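Local structure of MymaA.19257.a.B3 (Mycobacterium marinum, 6Q10) at residues A[27-32]-A[51-57]; A[76-82]-A[98-104]; A[92-96]-A[118-122]; A[126-130]-A[146-150]. The protein is of unknown function; its soluble domain, belonging to the LytR_C family and part of a longer membrane-associated protein, suggests a role at the mycobacterial cell envelope. The contacts are given in a common frame with arbitrary orientation. Numbering follows the deposited sequence.

Interaction 1 of 4, residues A[27-32]-A[51-57]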
# COMPACT_ATOMS: atom_id res chain seq x y z
N LEU A 27 1.34 -9.67 6.68
CA LEU A 27 0.25 -9.43 5.74
C LEU A 27 -1.10 -9.87 6.31
O LEU A 27 -2.13 -9.26 6.00
CB LEU A 27 0.53 -10.16 4.42
CG LEU A 27 1.91 -9.86 3.81
CD1 LEU A 27 2.02 -10.59 2.48
CD2 LEU A 27 2.13 -8.37 3.67
N GLY A 28 -1.10 -10.91 7.12
CA GLY A 28 -2.31 -11.43 7.73
C GLY A 28 -2.78 -10.66 8.93
O GLY A 28 -3.72 -11.09 9.61
N GLU A 29 -2.14 -9.53 9.20
CA GLU A 29 -2.47 -8.67 10.32
C GLU A 29 -2.78 -7.27 9.82
O GLU A 29 -2.53 -6.29 10.52
CB GLU A 29 -1.34 -8.67 11.33
CG GLU A 29 -1.27 -9.99 12.06
CD GLU A 29 -0.12 -10.09 13.03
OE1 GLU A 29 0.67 -9.13 13.15
OE2 GLU A 29 0.03 -11.15 13.65
N THR A 30 -3.29 -7.17 8.59
CA THR A 30 -3.54 -5.89 7.96
C THR A 30 -5.03 -5.68 7.74
O THR A 30 -5.82 -6.63 7.71
CB THR A 30 -2.82 -5.75 6.60
OG1 THR A 30 -3.29 -6.76 5.69
CG2 THR A 30 -1.29 -5.84 6.74
N LYS A 31 -5.42 -4.41 7.58
CA LYS A 31 -6.80 -4.01 7.31
C LYS A 31 -6.75 -3.00 6.16
O LYS A 31 -6.73 -1.79 6.39
CB LYS A 31 -7.43 -3.43 8.55
N VAL A 32 -6.75 -3.49 4.92
CA VAL A 32 -6.59 -2.66 3.73
C VAL A 32 -7.91 -2.51 2.98
O VAL A 32 -8.66 -3.48 2.80
CB VAL A 32 -5.52 -3.26 2.80
CG1 VAL A 32 -5.39 -2.49 1.50
CG2 VAL A 32 -4.17 -3.27 3.49
N LEU A 51 -4.04 -8.57 -3.86
CA LEU A 51 -3.49 -8.46 -2.50
C LEU A 51 -3.84 -9.69 -1.67
O LEU A 51 -3.00 -10.23 -0.94
CB LEU A 51 -4.03 -7.20 -1.83
CG LEU A 51 -3.48 -5.88 -2.38
CD1 LEU A 51 -4.26 -4.77 -1.73
CD2 LEU A 51 -1.98 -5.72 -2.02
N LYS A 52 -5.10 -10.12 -1.73
CA LYS A 52 -5.48 -11.34 -1.02
C LYS A 52 -4.60 -12.51 -1.45
O LYS A 52 -4.14 -13.30 -0.61
CB LYS A 52 -6.96 -11.65 -1.26
CG LYS A 52 -7.47 -12.78 -0.36
CD LYS A 52 -8.94 -13.06 -0.62
CE LYS A 52 -9.44 -14.21 0.25
NZ LYS A 52 -10.93 -14.17 0.33
N ASP A 53 -4.35 -12.64 -2.75
CA ASP A 53 -3.54 -13.75 -3.24
C ASP A 53 -2.11 -13.71 -2.70
O ASP A 53 -1.49 -14.77 -2.55
CB ASP A 53 -3.50 -13.74 -4.77
CG ASP A 53 -4.84 -14.10 -5.38
OD1 ASP A 53 -5.68 -14.65 -4.65
OD2 ASP A 53 -5.03 -13.84 -6.59
N LEU A 54 -1.59 -12.51 -2.41
CA LEU A 54 -0.26 -12.36 -1.82
C LEU A 54 -0.24 -12.67 -0.33
O LEU A 54 0.85 -12.79 0.25
CB LEU A 54 0.26 -10.93 -2.02
CG LEU A 54 0.53 -10.49 -3.45
CD1 LEU A 54 0.77 -9.01 -3.40
CD2 LEU A 54 1.72 -11.23 -4.04
N GLY A 55 -1.39 -12.77 0.31
CA GLY A 55 -1.42 -13.06 1.73
C GLY A 55 -1.99 -11.96 2.59
O GLY A 55 -2.06 -12.16 3.81
N PHE A 56 -2.39 -10.81 2.02
CA PHE A 56 -3.06 -9.78 2.82
C PHE A 56 -4.43 -10.28 3.23
O PHE A 56 -5.14 -10.88 2.43
CB PHE A 56 -3.23 -8.48 2.02
CG PHE A 56 -1.95 -7.70 1.80
CD1 PHE A 56 -1.06 -8.07 0.79
CD2 PHE A 56 -1.67 -6.57 2.57
CE1 PHE A 56 0.11 -7.32 0.58
CE2 PHE A 56 -0.49 -5.84 2.34
CZ PHE A 56 0.37 -6.21 1.34
N THR A 57 -4.80 -10.04 4.48
CA THR A 57 -6.18 -10.29 4.90
C THR A 57 -7.10 -9.63 3.89
O THR A 57 -6.86 -8.51 3.47
CB THR A 57 -6.41 -9.72 6.29
OG1 THR A 57 -5.47 -10.34 7.18
CG2 THR A 57 -7.82 -10.02 6.75
O HOH W 1 -5.78 -6.31 4.37
O HOH W 2 -6.16 -8.90 9.33
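L27 opens the contact with the largest buried area of any residue. Its side chain points to 51-57, with CD2 3.9 Å from the centroid of the F56 ring and 20° off the ring normal, a CH-pi contact over the face, while L27 CD1 reaches L54 O at 3.3 Å. Its carbonyl is shared: T57 N donates to L27 O (3.2 Å, 157°), as does T30 OG1 (2.8 Å), and F56 CA lies 3.4 Å from L27 O as a CA-H...O contact. G28 follows, its O 3.1 Å from T57 OG1. T30 then sets its OG1 at the edge of the F56 ring, 3.5 Å from F56 CD2. Two waters bridge the segments. Water 1 links T30 OG1, V32 N and T57 O, and water 2 links T30 O with T57 OG1. At V32 the chain enters strand 32-36, and the contact is apolar again: V32 CG1 meets L51 CD1 at 4.1 Å and V32 CG2 meets F56 CD2 at 4.2 Å. V32 and L51 also touch helix 85-94. The partner segment holds the last turn of helix 43-54 and the three residues after it. G55 leaves helical geometry with a phi of 115°, and the bonds F56 N to L51 O (3.1 Å) and G55 N to K52 O (2.9 Å) complete a Schellman motif, a C-terminal helix cap that packs against the lead-in to a sheet strand.

Interaction 2 of 4, residues A[76-82]-A[98-104]. With EDO (1,2-ethanediol), chain B.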
# COMPACT_ATOMS: atom_id res chain seq x y z
N GLY A 76 -1.27 6.63 -7.51
CA GLY A 76 -2.25 6.51 -6.44
C GLY A 76 -1.69 6.99 -5.12
O GLY A 76 -0.69 7.67 -5.06
N GLN A 77 -2.40 6.64 -4.05
CA GLN A 77 -2.05 7.11 -2.71
C GLN A 77 -2.20 5.97 -1.73
O GLN A 77 -2.98 5.04 -1.96
CB GLN A 77 -2.96 8.26 -2.23
CG GLN A 77 -2.90 9.44 -3.12
CD GLN A 77 -3.91 10.51 -2.76
OE1 GLN A 77 -4.93 10.24 -2.11
NE2 GLN A 77 -3.62 11.74 -3.20
N ILE A 78 -1.45 6.02 -0.64
CA ILE A 78 -1.69 5.15 0.50
C ILE A 78 -2.01 6.06 1.68
O ILE A 78 -1.19 6.92 2.03
CB ILE A 78 -0.50 4.24 0.81
CG1 ILE A 78 -0.20 3.36 -0.40
CG2 ILE A 78 -0.80 3.35 2.03
CD1 ILE A 78 1.12 2.57 -0.25
N ARG A 79 -3.21 5.92 2.23
CA ARG A 79 -3.71 6.80 3.29
C ARG A 79 -3.85 5.99 4.57
O ARG A 79 -4.39 4.88 4.55
CB ARG A 79 -5.05 7.42 2.92
CG ARG A 79 -5.10 8.16 1.58
CD ARG A 79 -6.53 8.60 1.33
NE ARG A 79 -6.65 9.18 -0.01
CZ ARG A 79 -7.77 9.22 -0.71
NH1 ARG A 79 -8.89 8.72 -0.21
NH2 ARG A 79 -7.77 9.77 -1.93
N PHE A 80 -3.37 6.55 5.68
CA PHE A 80 -3.31 5.78 6.92
C PHE A 80 -3.19 6.74 8.09
O PHE A 80 -2.91 7.93 7.92
CB PHE A 80 -2.10 4.82 6.92
CG PHE A 80 -0.80 5.53 6.66
CD1 PHE A 80 0.02 5.91 7.70
CD2 PHE A 80 -0.41 5.81 5.37
CE1 PHE A 80 1.21 6.56 7.46
CE2 PHE A 80 0.79 6.47 5.12
CZ PHE A 80 1.59 6.85 6.18
N GLY A 81 -3.41 6.21 9.28
CA GLY A 81 -3.08 6.90 10.51
C GLY A 81 -1.86 6.25 11.14
O GLY A 81 -1.39 5.20 10.72
N THR A 82 -1.41 6.86 12.24
CA THR A 82 -0.18 6.38 12.85
C THR A 82 -0.28 4.91 13.24
O THR A 82 0.68 4.15 13.07
CB THR A 82 0.16 7.25 14.05
OG1 THR A 82 0.36 8.60 13.59
CG2 THR A 82 1.44 6.75 14.70
N THR A 98 3.18 5.04 -5.25
CA THR A 98 2.09 5.84 -4.69
C THR A 98 2.63 6.87 -3.70
O THR A 98 3.76 6.76 -3.20
CB THR A 98 1.06 4.94 -4.01
OG1 THR A 98 1.71 4.16 -3.01
CG2 THR A 98 0.36 4.05 -5.04
N GLU A 99 1.82 7.91 -3.45
CA GLU A 99 2.12 8.96 -2.49
C GLU A 99 1.54 8.56 -1.14
O GLU A 99 0.41 8.06 -1.07
CB GLU A 99 1.54 10.30 -2.94
CG GLU A 99 2.07 10.72 -4.29
CD GLU A 99 1.91 12.20 -4.52
OE1 GLU A 99 1.07 12.82 -3.83
OE2 GLU A 99 2.64 12.74 -5.38
N LEU A 100 2.30 8.80 -0.07
CA LEU A 100 1.92 8.42 1.29
C LEU A 100 1.33 9.60 2.04
O LEU A 100 1.97 10.65 2.13
CB LEU A 100 3.15 7.93 2.06
CG LEU A 100 3.95 6.80 1.40
CD1 LEU A 100 5.27 6.60 2.14
CD2 LEU A 100 3.12 5.54 1.40
N PHE A 101 0.16 9.40 2.68
CA PHE A 101 -0.49 10.43 3.48
C PHE A 101 -0.92 9.87 4.82
O PHE A 101 -1.65 8.88 4.87
CB PHE A 101 -1.71 11.00 2.75
CG PHE A 101 -1.33 11.87 1.59
CD1 PHE A 101 -1.03 13.21 1.78
CD2 PHE A 101 -1.22 11.32 0.32
CE1 PHE A 101 -0.67 14.00 0.71
CE2 PHE A 101 -0.87 12.13 -0.76
CZ PHE A 101 -0.57 13.45 -0.55
N ASN A 102 -0.53 10.54 5.90
CA ASN A 102 -1.07 10.25 7.23
C ASN A 102 -2.24 11.20 7.45
O ASN A 102 -2.05 12.41 7.62
CB ASN A 102 -0.00 10.42 8.30
CG ASN A 102 -0.50 10.05 9.69
OD1 ASN A 102 -1.66 10.27 10.01
ND2 ASN A 102 0.39 9.47 10.51
N ASP A 103 -3.46 10.67 7.39
CA ASP A 103 -4.65 11.50 7.45
C ASP A 103 -5.21 11.60 8.86
O ASP A 103 -6.29 12.16 9.04
CB ASP A 103 -5.70 11.02 6.44
CG ASP A 103 -6.33 9.67 6.81
OD1 ASP A 103 -5.96 9.04 7.83
OD2 ASP A 103 -7.22 9.25 6.04
N GLY A 104 -4.48 11.12 9.85
CA GLY A 104 -4.86 11.35 11.22
C GLY A 104 -5.93 10.42 11.74
O GLY A 104 -6.40 10.64 12.86
C1 EDO B . 6.18 9.56 -0.39
O1 EDO B . 4.88 10.08 -0.04
C2 EDO B . 6.17 8.92 -1.78
O2 EDO B . 5.72 9.87 -2.75
O HOH W 3 -1.17 12.02 -4.69
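Most unusual here is the way the strand pairing is prolonged past its regular end by an asparagine that bonds in two directions. N102 OD1 accepts from G104 N (2.9 Å), forming an Asx turn, while N102 ND2 donates to T82 OG1 (3.2 Å, 158°) on the other segment. Strands 76-80 and 99-102 run parallel, their axes 4.7 Å apart at an angle of 23°. Bonds alternate in direction, as parallel pairing requires: E99 N to G76 O (3.0 Å), I78 N to E99 O (2.8 Å), F101 N to I78 O (2.9 Å), F80 N to F101 O (3.0 Å) and D103 N to F80 O (2.8 Å). The face bearing I78, F80, L100 and N102 is largely apolar, with I78 CB 3.9 Å from L100 CD2 and F80 CE2 4.1 Å from L100 CB; helix 85-94 packs on it through A88, V91 and W92. Q77, R79, E99 and F101 occupy the reverse face. There Q77 OE1 accepts from R79 NE and R79 NH2, both at 2.9 Å, and R79 also pairs with D64. On the side of strand 99-102 away from 76-80, strand 12-14 pairs through L100 and N102, and L100 N also donates to O1 of a 1,2-ethanediol (2.9 Å), probably from the crystallisation liquor. Parallel neighbours joined through an intervening helix, 85-94, make this a beta-alpha-beta crossover within the LytR_C-family domain.

Interaction 3 of 4, residues A[92-96]-A[118-122]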
# COMPACT_ATOMS: atom_id res chain seq x y z
N TRP A 92 3.05 -0.45 0.65
CA TRP A 92 3.97 0.33 -0.17
C TRP A 92 4.99 -0.54 -0.90
O TRP A 92 5.54 -0.13 -1.92
CB TRP A 92 4.65 1.37 0.74
CG TRP A 92 5.34 2.51 0.08
CD1 TRP A 92 4.95 3.21 -1.02
CD2 TRP A 92 6.56 3.11 0.53
NE1 TRP A 92 5.86 4.22 -1.28
CE2 TRP A 92 6.87 4.16 -0.35
CE3 TRP A 92 7.44 2.82 1.58
CZ2 TRP A 92 8.02 4.95 -0.19
CZ3 TRP A 92 8.57 3.62 1.73
CH2 TRP A 92 8.83 4.66 0.86
N LEU A 93 5.28 -1.74 -0.37
CA LEU A 93 6.15 -2.67 -1.07
C LEU A 93 5.60 -3.02 -2.45
O LEU A 93 6.37 -3.16 -3.41
CB LEU A 93 6.29 -3.95 -0.25
CG LEU A 93 7.05 -3.76 1.05
CD1 LEU A 93 6.87 -5.04 1.89
CD2 LEU A 93 8.55 -3.50 0.80
N VAL A 94 4.28 -3.23 -2.55
CA VAL A 94 3.69 -3.69 -3.80
C VAL A 94 3.04 -2.54 -4.57
O VAL A 94 2.67 -2.74 -5.73
CB VAL A 94 2.71 -4.85 -3.55
CG1 VAL A 94 3.49 -6.09 -3.06
CG2 VAL A 94 1.61 -4.47 -2.54
N ALA A 95 2.94 -1.36 -3.98
CA ALA A 95 2.51 -0.15 -4.69
C ALA A 95 3.53 0.95 -4.45
O ALA A 95 3.24 1.99 -3.84
CB ALA A 95 1.12 0.28 -4.22
N PRO A 96 4.78 0.75 -4.88
CA PRO A 96 5.86 1.62 -4.42
C PRO A 96 5.84 3.02 -4.99
O PRO A 96 6.60 3.88 -4.50
CB PRO A 96 7.13 0.87 -4.87
CG PRO A 96 6.67 0.06 -6.09
CD PRO A 96 5.26 -0.38 -5.69
N PHE A 118 -2.32 3.75 -12.29
CA PHE A 118 -2.05 2.43 -11.74
C PHE A 118 -2.32 1.35 -12.77
O PHE A 118 -3.33 1.40 -13.49
CB PHE A 118 -2.93 2.19 -10.51
CG PHE A 118 -2.50 1.01 -9.70
CD1 PHE A 118 -2.99 -0.25 -9.98
CD2 PHE A 118 -1.58 1.17 -8.68
CE1 PHE A 118 -2.56 -1.35 -9.24
CE2 PHE A 118 -1.16 0.07 -7.93
CZ PHE A 118 -1.67 -1.18 -8.23
N THR A 119 -1.43 0.36 -12.84
CA THR A 119 -1.67 -0.81 -13.69
C THR A 119 -1.76 -2.06 -12.84
O THR A 119 -2.86 -2.56 -12.61
CB THR A 119 -0.61 -0.94 -14.78
OG1 THR A 119 0.70 -0.89 -14.20
CG2 THR A 119 -0.76 0.15 -15.85
N THR A 120 -0.64 -2.56 -12.31
CA THR A 120 -0.61 -3.77 -11.51
C THR A 120 0.25 -3.56 -10.27
O THR A 120 1.04 -2.61 -10.18
CB THR A 120 -0.03 -4.95 -12.32
OG1 THR A 120 1.33 -4.67 -12.65
CG2 THR A 120 -0.81 -5.17 -13.61
N LEU A 121 0.07 -4.43 -9.28
CA LEU A 121 0.99 -4.47 -8.16
C LEU A 121 2.40 -4.78 -8.64
O LEU A 121 2.61 -5.48 -9.64
CB LEU A 121 0.55 -5.52 -7.14
CG LEU A 121 -0.81 -5.32 -6.48
CD1 LEU A 121 -1.06 -6.50 -5.58
CD2 LEU A 121 -0.79 -4.02 -5.70
N ALA A 122 3.38 -4.26 -7.91
CA ALA A 122 4.77 -4.49 -8.24
C ALA A 122 5.22 -5.83 -7.69
O ALA A 122 4.79 -6.26 -6.62
CB ALA A 122 5.67 -3.39 -7.67
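V94 and L121 form the apolar centre, V94 CG2 lying 4.0 Å from L121 CD2. The contact joins the end of helix 85-94, the helix of the beta-alpha-beta unit, to the loop leading from strand 110-114 to helix 125-132. Around that pair the packing continues on two flanks: P96 CD sits 3.6 Å from A122 CB, and A95 CB approaches the edge of the F118 ring, 4.4 Å from F118 CE2. V94 also touches L51 of helix 43-54 and I127 of helix 125-132, so helices 43-54 and 125-132 both reach this side chain of helix 85-94. Farther out, T120 OG1 makes a weak bond to L121 O (3.4 Å) within the loop. F118 O also accepts from Q43 NE2 and A95 O from T98 OG1. The two segments share a single direct hydrogen bond, and it is close to ideal: A122 N donates to V94 O over 2.8 Å at an angle of 177°, with L121 CA 3.4 Å from V94 O.

Interaction 4 of 4, residues A[126-130]-A[146-150]. With EDO (1,2-ethanediol), chain C.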
# COMPACT_ATOMS: atom_id res chain seq x y z
N ASP A 126 13.30 -9.02 -5.12
CA ASP A 126 13.47 -8.33 -3.84
C ASP A 126 12.14 -8.20 -3.09
O ASP A 126 12.06 -8.49 -1.88
CB ASP A 126 14.07 -6.94 -4.06
CG ASP A 126 15.52 -6.98 -4.53
OD1 ASP A 126 16.18 -8.05 -4.45
OD2 ASP A 126 15.99 -5.93 -5.03
N ILE A 127 11.09 -7.72 -3.77
CA ILE A 127 9.80 -7.59 -3.12
C ILE A 127 9.32 -8.95 -2.63
O ILE A 127 8.84 -9.08 -1.50
CB ILE A 127 8.78 -6.96 -4.10
CG1 ILE A 127 9.15 -5.49 -4.37
CG2 ILE A 127 7.38 -7.14 -3.58
CD1 ILE A 127 8.44 -4.88 -5.59
N ASP A 128 9.46 -9.98 -3.46
CA ASP A 128 9.00 -11.31 -3.07
C ASP A 128 9.74 -11.80 -1.84
O ASP A 128 9.14 -12.44 -0.97
CB ASP A 128 9.16 -12.28 -4.23
CG ASP A 128 8.19 -11.99 -5.37
OD1 ASP A 128 7.46 -10.97 -5.31
OD2 ASP A 128 8.16 -12.78 -6.34
N ALA A 129 11.05 -11.53 -1.76
CA ALA A 129 11.81 -11.90 -0.58
C ALA A 129 11.27 -11.21 0.66
O ALA A 129 11.08 -11.85 1.71
CB ALA A 129 13.29 -11.57 -0.78
N VAL A 130 11.01 -9.91 0.58
CA VAL A 130 10.48 -9.22 1.75
C VAL A 130 9.10 -9.77 2.11
O VAL A 130 8.80 -10.02 3.29
CB VAL A 130 10.44 -7.70 1.51
CG1 VAL A 130 9.80 -6.96 2.71
CG2 VAL A 130 11.85 -7.15 1.26
N LEU A 146 16.97 -4.81 1.72
CA LEU A 146 16.10 -4.92 0.57
C LEU A 146 15.00 -3.89 0.62
O LEU A 146 14.63 -3.34 -0.41
CB LEU A 146 15.48 -6.32 0.47
CG LEU A 146 16.42 -7.47 0.22
CD1 LEU A 146 15.56 -8.71 0.06
CD2 LEU A 146 17.27 -7.24 -1.00
N ILE A 147 14.40 -3.67 1.80
CA ILE A 147 13.35 -2.67 1.88
C ILE A 147 13.88 -1.31 1.44
O ILE A 147 13.24 -0.59 0.64
CB ILE A 147 12.77 -2.61 3.31
CG1 ILE A 147 12.03 -3.90 3.58
CG2 ILE A 147 11.85 -1.40 3.45
CD1 ILE A 147 11.64 -4.12 5.06
N ALA A 148 15.04 -0.94 1.97
CA ALA A 148 15.65 0.32 1.58
C ALA A 148 15.92 0.36 0.08
O ALA A 148 15.63 1.37 -0.57
CB ALA A 148 16.94 0.55 2.37
N LYS A 149 16.41 -0.75 -0.49
CA LYS A 149 16.73 -0.77 -1.92
C LYS A 149 15.48 -0.61 -2.78
O LYS A 149 15.49 0.11 -3.79
CB LYS A 149 17.48 -2.06 -2.28
CG LYS A 149 17.70 -2.19 -3.79
CD LYS A 149 18.27 -3.56 -4.16
CE LYS A 149 18.24 -3.78 -5.67
NZ LYS A 149 18.63 -5.17 -6.02
N ILE A 150 14.40 -1.29 -2.41
CA ILE A 150 13.16 -1.19 -3.17
C ILE A 150 12.73 0.27 -3.27
O ILE A 150 12.45 0.78 -4.36
CB ILE A 150 12.08 -2.07 -2.52
CG1 ILE A 150 12.47 -3.53 -2.70
CG2 ILE A 150 10.69 -1.79 -3.12
CD1 ILE A 150 11.77 -4.48 -1.74
C1 EDO C . 18.16 -10.91 -2.87
O1 EDO C . 18.93 -11.41 -3.98
C2 EDO C . 16.68 -11.25 -3.04
O2 EDO C . 16.22 -10.81 -4.32
O HOH W 4 18.77 -7.69 -5.00
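V130 enters the hollow formed by L146, I147 and I150, one turn of the facing helix: V130 CG2 lies 3.8 Å from L146 CB and 4.0 Å from I150 CD1, and V130 CG1 lies 3.9 Å from I147 CG1. In return, I150 is the reciprocal knob between D126, I127 and V130, its CD1 3.8 Å from I127 CG1 and its CG1 4.0 Å from D126 CB. L146 makes a further bump, with CD1 3.7 Å from A129 CB, where the small alanine leaves room for the leucine, and CD2 3.7 Å from D126 OD1. The pairing is a two-helix packing of 125-132 against 144-153, the last two helices of the chain, with local axes 9.7 Å apart at closest approach and N-to-C directions 141° apart, so the helices run roughly antiparallel but splayed. Helix 85-94 adjoins the same apolar side, L93 touching V130 and V94 touching I127. At the solvent-facing edge the extended K149 side chain reaches across to form a salt bridge, K149 NZ to D126 OD2 at 2.9 Å. Water 4 bridges K149 NZ (2.7 Å) and D126 OD1 (2.7 Å), and D126 OD1 also accepts from O2 of a 1,2-ethanediol at 2.8 Å.

From the N terminus, interaction 1 comes first, closing the excursion through strand 32-36 and helix 43-54 before interaction 2 opens. Interactions 2 and 3 cross: in sequence, segment 92-96 falls between the two strands of interaction 2, and 118-122 follows them. They touch through I78 CD1, 3.6 Å from W92 CA. Interaction 4 closes last, bringing helix 144-153 back onto helix 125-132. Interaction 3 also touches interaction 1, L51 CD2 being 3.8 Å from V94 CG2, and interaction 4, L93 CD1 being 3.6 Å from V130 CG1. It thereby ties helix 85-94 to helix 43-54 and to helix 125-132, whereas interactions 2 and 4 stay about 10 Å apart at their nearest atoms.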